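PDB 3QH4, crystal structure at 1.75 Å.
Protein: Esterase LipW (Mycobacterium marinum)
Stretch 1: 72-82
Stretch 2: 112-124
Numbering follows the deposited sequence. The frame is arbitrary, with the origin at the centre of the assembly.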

# COMPACT_ATOMS: atom_id res chain seq x y z
N PRO A 72 21.24 3.56 -4.58
CA PRO A 72 20.00 3.35 -5.30
C PRO A 72 18.78 3.07 -4.41
O PRO A 72 18.89 2.74 -3.23
CB PRO A 72 20.31 2.12 -6.17
CG PRO A 72 21.31 1.34 -5.36
CD PRO A 72 22.17 2.41 -4.71
N VAL A 73 17.61 3.21 -5.02
CA VAL A 73 16.38 2.71 -4.44
C VAL A 73 16.17 1.36 -5.14
O VAL A 73 16.02 1.35 -6.35
CB VAL A 73 15.21 3.69 -4.75
CG1 VAL A 73 13.87 3.08 -4.29
CG2 VAL A 73 15.48 5.07 -4.08
N PRO A 74 16.20 0.24 -4.39
CA PRO A 74 15.92 -1.07 -5.02
C PRO A 74 14.46 -1.15 -5.44
O PRO A 74 13.59 -0.52 -4.83
CB PRO A 74 16.20 -2.09 -3.93
CG PRO A 74 17.08 -1.34 -2.92
CD PRO A 74 16.57 0.09 -2.98
N VAL A 75 14.23 -1.89 -6.51
CA VAL A 75 12.89 -2.14 -7.02
C VAL A 75 12.75 -3.61 -7.37
O VAL A 75 13.75 -4.30 -7.62
CB VAL A 75 12.52 -1.26 -8.25
CG1 VAL A 75 12.40 0.24 -7.85
CG2 VAL A 75 13.53 -1.46 -9.40
N ARG A 76 11.52 -4.09 -7.36
CA ARG A 76 11.21 -5.41 -7.91
C ARG A 76 10.23 -5.21 -9.05
O ARG A 76 9.19 -4.57 -8.89
CB ARG A 76 10.64 -6.35 -6.85
CG ARG A 76 10.32 -7.76 -7.42
CD ARG A 76 10.20 -8.79 -6.31
NE ARG A 76 11.47 -8.98 -5.59
CZ ARG A 76 11.58 -9.55 -4.40
NH1 ARG A 76 10.51 -10.00 -3.74
NH2 ARG A 76 12.81 -9.67 -3.86
N ILE A 77 10.57 -5.76 -10.21
CA ILE A 77 9.74 -5.56 -11.38
C ILE A 77 9.02 -6.86 -11.73
O ILE A 77 9.68 -7.90 -11.92
CB ILE A 77 10.56 -5.04 -12.58
CG1 ILE A 77 11.36 -3.80 -12.16
CG2 ILE A 77 9.63 -4.67 -13.76
CD1 ILE A 77 12.38 -3.34 -13.21
N TYR A 78 7.70 -6.77 -11.83
CA TYR A 78 6.84 -7.91 -12.16
C TYR A 78 6.29 -7.68 -13.55
O TYR A 78 5.80 -6.60 -13.84
CB TYR A 78 5.67 -7.98 -11.16
CG TYR A 78 6.08 -8.09 -9.71
CD1 TYR A 78 6.52 -6.97 -9.00
CD2 TYR A 78 5.98 -9.31 -9.03
CE1 TYR A 78 6.86 -7.06 -7.66
CE2 TYR A 78 6.31 -9.42 -7.70
CZ TYR A 78 6.76 -8.29 -7.02
OH TYR A 78 7.07 -8.41 -5.71
N ARG A 79 6.41 -8.68 -14.44
CA ARG A 79 5.89 -8.48 -15.79
C ARG A 79 4.93 -9.63 -16.14
O ARG A 79 5.33 -10.82 -16.16
CB ARG A 79 7.01 -8.32 -16.82
CG ARG A 79 7.93 -7.10 -16.60
CD ARG A 79 9.03 -7.10 -17.62
NE ARG A 79 9.76 -5.85 -17.73
CZ ARG A 79 10.91 -5.59 -17.10
NH1 ARG A 79 11.45 -6.50 -16.29
NH2 ARG A 79 11.52 -4.42 -17.28
N ALA A 80 3.68 -9.29 -16.42
CA ALA A 80 2.68 -10.28 -16.82
C ALA A 80 1.89 -9.83 -18.05
O ALA A 80 0.66 -10.12 -18.19
CB ALA A 80 1.74 -10.57 -15.67
N ALA A 81 2.56 -9.08 -18.91
CA ALA A 81 1.98 -8.65 -20.19
C ALA A 81 3.10 -8.36 -21.16
O ALA A 81 4.21 -8.02 -20.74
CB ALA A 81 1.11 -7.41 -19.99
N PRO A 82 2.83 -8.52 -22.47
CA PRO A 82 3.87 -8.20 -23.47
C PRO A 82 4.19 -6.71 -23.52
O PRO A 82 3.35 -5.86 -23.14
CB PRO A 82 3.24 -8.65 -24.80
CG PRO A 82 2.15 -9.61 -24.42
CD PRO A 82 1.63 -9.11 -23.09
N ALA A 112 -0.19 -7.97 -11.09
CA ALA A 112 0.42 -8.12 -12.41
C ALA A 112 -0.38 -9.11 -13.26
O ALA A 112 -0.73 -8.83 -14.40
CB ALA A 112 1.88 -8.59 -12.28
N ARG A 113 -0.68 -10.27 -12.68
CA ARG A 113 -1.30 -11.36 -13.42
C ARG A 113 -2.75 -11.01 -13.77
O ARG A 113 -3.19 -11.15 -14.94
CB ARG A 113 -1.26 -12.63 -12.58
CG ARG A 113 -2.03 -13.79 -13.23
CD ARG A 113 -1.82 -15.07 -12.45
NE ARG A 113 -2.48 -15.04 -11.15
CZ ARG A 113 -3.73 -15.40 -10.92
NH1 ARG A 113 -4.52 -15.78 -11.94
NH2 ARG A 113 -4.23 -15.33 -9.69
N ARG A 114 -3.49 -10.55 -12.77
CA ARG A 114 -4.92 -10.33 -12.97
C ARG A 114 -5.25 -9.10 -13.81
O ARG A 114 -6.25 -9.11 -14.57
CB ARG A 114 -5.65 -10.28 -11.63
CG ARG A 114 -5.63 -11.64 -10.87
CD ARG A 114 -6.33 -11.45 -9.55
NE ARG A 114 -6.01 -12.51 -8.60
CZ ARG A 114 -6.91 -13.32 -8.05
NH1 ARG A 114 -8.19 -13.23 -8.40
NH2 ARG A 114 -6.52 -14.21 -7.13
N ALA A 115 -4.44 -8.05 -13.68
CA ALA A 115 -4.66 -6.83 -14.46
C ALA A 115 -3.91 -6.87 -15.79
O ALA A 115 -4.03 -5.93 -16.56
CB ALA A 115 -4.21 -5.61 -13.66
N ARG A 116 -3.10 -7.92 -16.02
CA ARG A 116 -2.28 -8.03 -17.24
C ARG A 116 -1.39 -6.81 -17.41
O ARG A 116 -1.54 -6.05 -18.35
CB ARG A 116 -3.14 -8.29 -18.50
CG ARG A 116 -4.02 -9.54 -18.34
CD ARG A 116 -4.89 -9.87 -19.59
NE ARG A 116 -5.87 -8.82 -19.91
CZ ARG A 116 -6.92 -8.46 -19.17
NH1 ARG A 116 -7.21 -9.05 -17.99
NH2 ARG A 116 -7.71 -7.49 -19.61
N CYS A 117 -0.43 -6.65 -16.51
CA CYS A 117 0.39 -5.45 -16.50
C CYS A 117 1.74 -5.75 -15.87
O CYS A 117 2.03 -6.88 -15.44
CB CYS A 117 -0.30 -4.30 -15.72
SG CYS A 117 -0.45 -4.63 -13.89
N ALA A 118 2.57 -4.71 -15.85
CA ALA A 118 3.82 -4.71 -15.09
C ALA A 118 3.59 -3.96 -13.78
O ALA A 118 2.75 -3.04 -13.69
CB ALA A 118 4.93 -4.02 -15.90
N VAL A 119 4.32 -4.39 -12.76
CA VAL A 119 4.28 -3.70 -11.47
C VAL A 119 5.74 -3.41 -11.09
O VAL A 119 6.61 -4.30 -11.18
CB VAL A 119 3.61 -4.58 -10.39
CG1 VAL A 119 3.65 -3.89 -9.00
CG2 VAL A 119 2.14 -4.91 -10.77
N VAL A 120 6.01 -2.19 -10.65
CA VAL A 120 7.34 -1.86 -10.12
C VAL A 120 7.14 -1.53 -8.64
O VAL A 120 6.52 -0.51 -8.31
CB VAL A 120 8.00 -0.70 -10.88
CG1 VAL A 120 9.38 -0.33 -10.33
CG2 VAL A 120 8.13 -1.07 -12.38
N SER A 121 7.68 -2.40 -7.78
CA SER A 121 7.51 -2.27 -6.34
C SER A 121 8.72 -1.54 -5.76
O SER A 121 9.88 -1.92 -6.06
CB SER A 121 7.33 -3.66 -5.71
OG SER A 121 7.26 -3.57 -4.30
N VAL A 122 8.45 -0.54 -4.92
CA VAL A 122 9.49 0.37 -4.39
C VAL A 122 10.02 -0.08 -3.02
O VAL A 122 9.22 -0.23 -2.08
CB VAL A 122 8.95 1.82 -4.25
CG1 VAL A 122 10.06 2.79 -3.74
CG2 VAL A 122 8.36 2.33 -5.53
N ASP A 123 11.33 -0.31 -2.91
CA ASP A 123 11.92 -0.63 -1.61
C ASP A 123 12.31 0.69 -0.96
O ASP A 123 13.51 1.06 -0.96
CB ASP A 123 13.16 -1.53 -1.78
CG ASP A 123 13.66 -2.11 -0.48
OD1 ASP A 123 12.97 -2.04 0.55
OD2 ASP A 123 14.79 -2.67 -0.50
N TYR A 124 11.31 1.41 -0.44
CA TYR A 124 11.55 2.73 0.14
C TYR A 124 12.19 2.69 1.52
O TYR A 124 12.05 1.71 2.27
CB TYR A 124 10.23 3.52 0.19
CG TYR A 124 9.11 2.85 0.95
CD1 TYR A 124 8.10 2.13 0.28
CD2 TYR A 124 9.03 2.96 2.33
CE1 TYR A 124 7.02 1.54 1.00
CE2 TYR A 124 7.96 2.40 3.06
CZ TYR A 124 6.97 1.70 2.38
OH TYR A 124 5.95 1.14 3.08
O HOH W 1 7.15 -6.23 -3.71
O HOH W 2 -1.58 -12.03 -17.01

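Antiparallel strands pair through a backbone ladder that leaves side chains free to serve the two faces of the sheet, and esterase LipW illustrates the principle compactly. The strand ending at R79 runs against strand 118-122 with 170° between their directions. Two residues, R76 and Y78, occupy hydrogen-bonded positions and use both N and O. R76 N donates to S121 O (3.0 Å) and S121 N returns a bond to R76 O (2.9 Å); two residues on, Y78 N to V119 O (2.8 Å) and V119 N to Y78 O (2.9 Å) repeat the pattern. The ladder is extended at one end by D123 N to P74 O (3.0 Å), where proline, lacking an amide hydrogen, still offers its carbonyl, and at the other by A80 N to C117 O (3.1 Å). Between these rungs the alpha carbons come close enough for CA-H...O contacts, the shortest being A118 CA to Y78 O at 3.0 Å.

Stretch 2 reaches its strand from a helix. R116, with positive phi, leaves the helical path, and C117 N bonds back to A112 O (3.0 Å) before the strand begins at A118.

Side chains then alternate. V75, I77, V120 and V122 share one face with R79 and A118. Branched aliphatic residues suit extended backbone and pack without polar demands: V75 CB meets V120 CG1 at 3.9 Å, and I77 CG2 meets V120 CG2 at 4.1 Å. V73 CG1 adds a contact with V122 CG1 (3.9 Å).

On the other face, with R76, V119 and S121, lies Y78, which has the largest area covered by the opposing stretch. Its ring passes V119, with CD1 4.0 Å from V119 CB, and presents its edge to S121, whose CB is 3.9 Å from CE1. The phenol's polar end need not be stranded in this buried setting: water 1 joins Y78 OH (3.0 Å) to S121 OG (2.7 Å). R76 starts on this face, but its end leads away and its guanidinium finds partners elsewhere in the structure.

Beyond the strands, small residues permit close approach. A80 CB lies 3.9 Å from A112 CB and 3.3 Å from A112 O, while Y78 CB also touches A112 CB (4.0 Å). A81 CB reaches R116 O at 3.4 Å. Water 2 donates to A80 O (3.2 Å) and R113 O (2.8 Å), tying the loop to the helix. Altogether the contact buries 734 Å², summed over both sides.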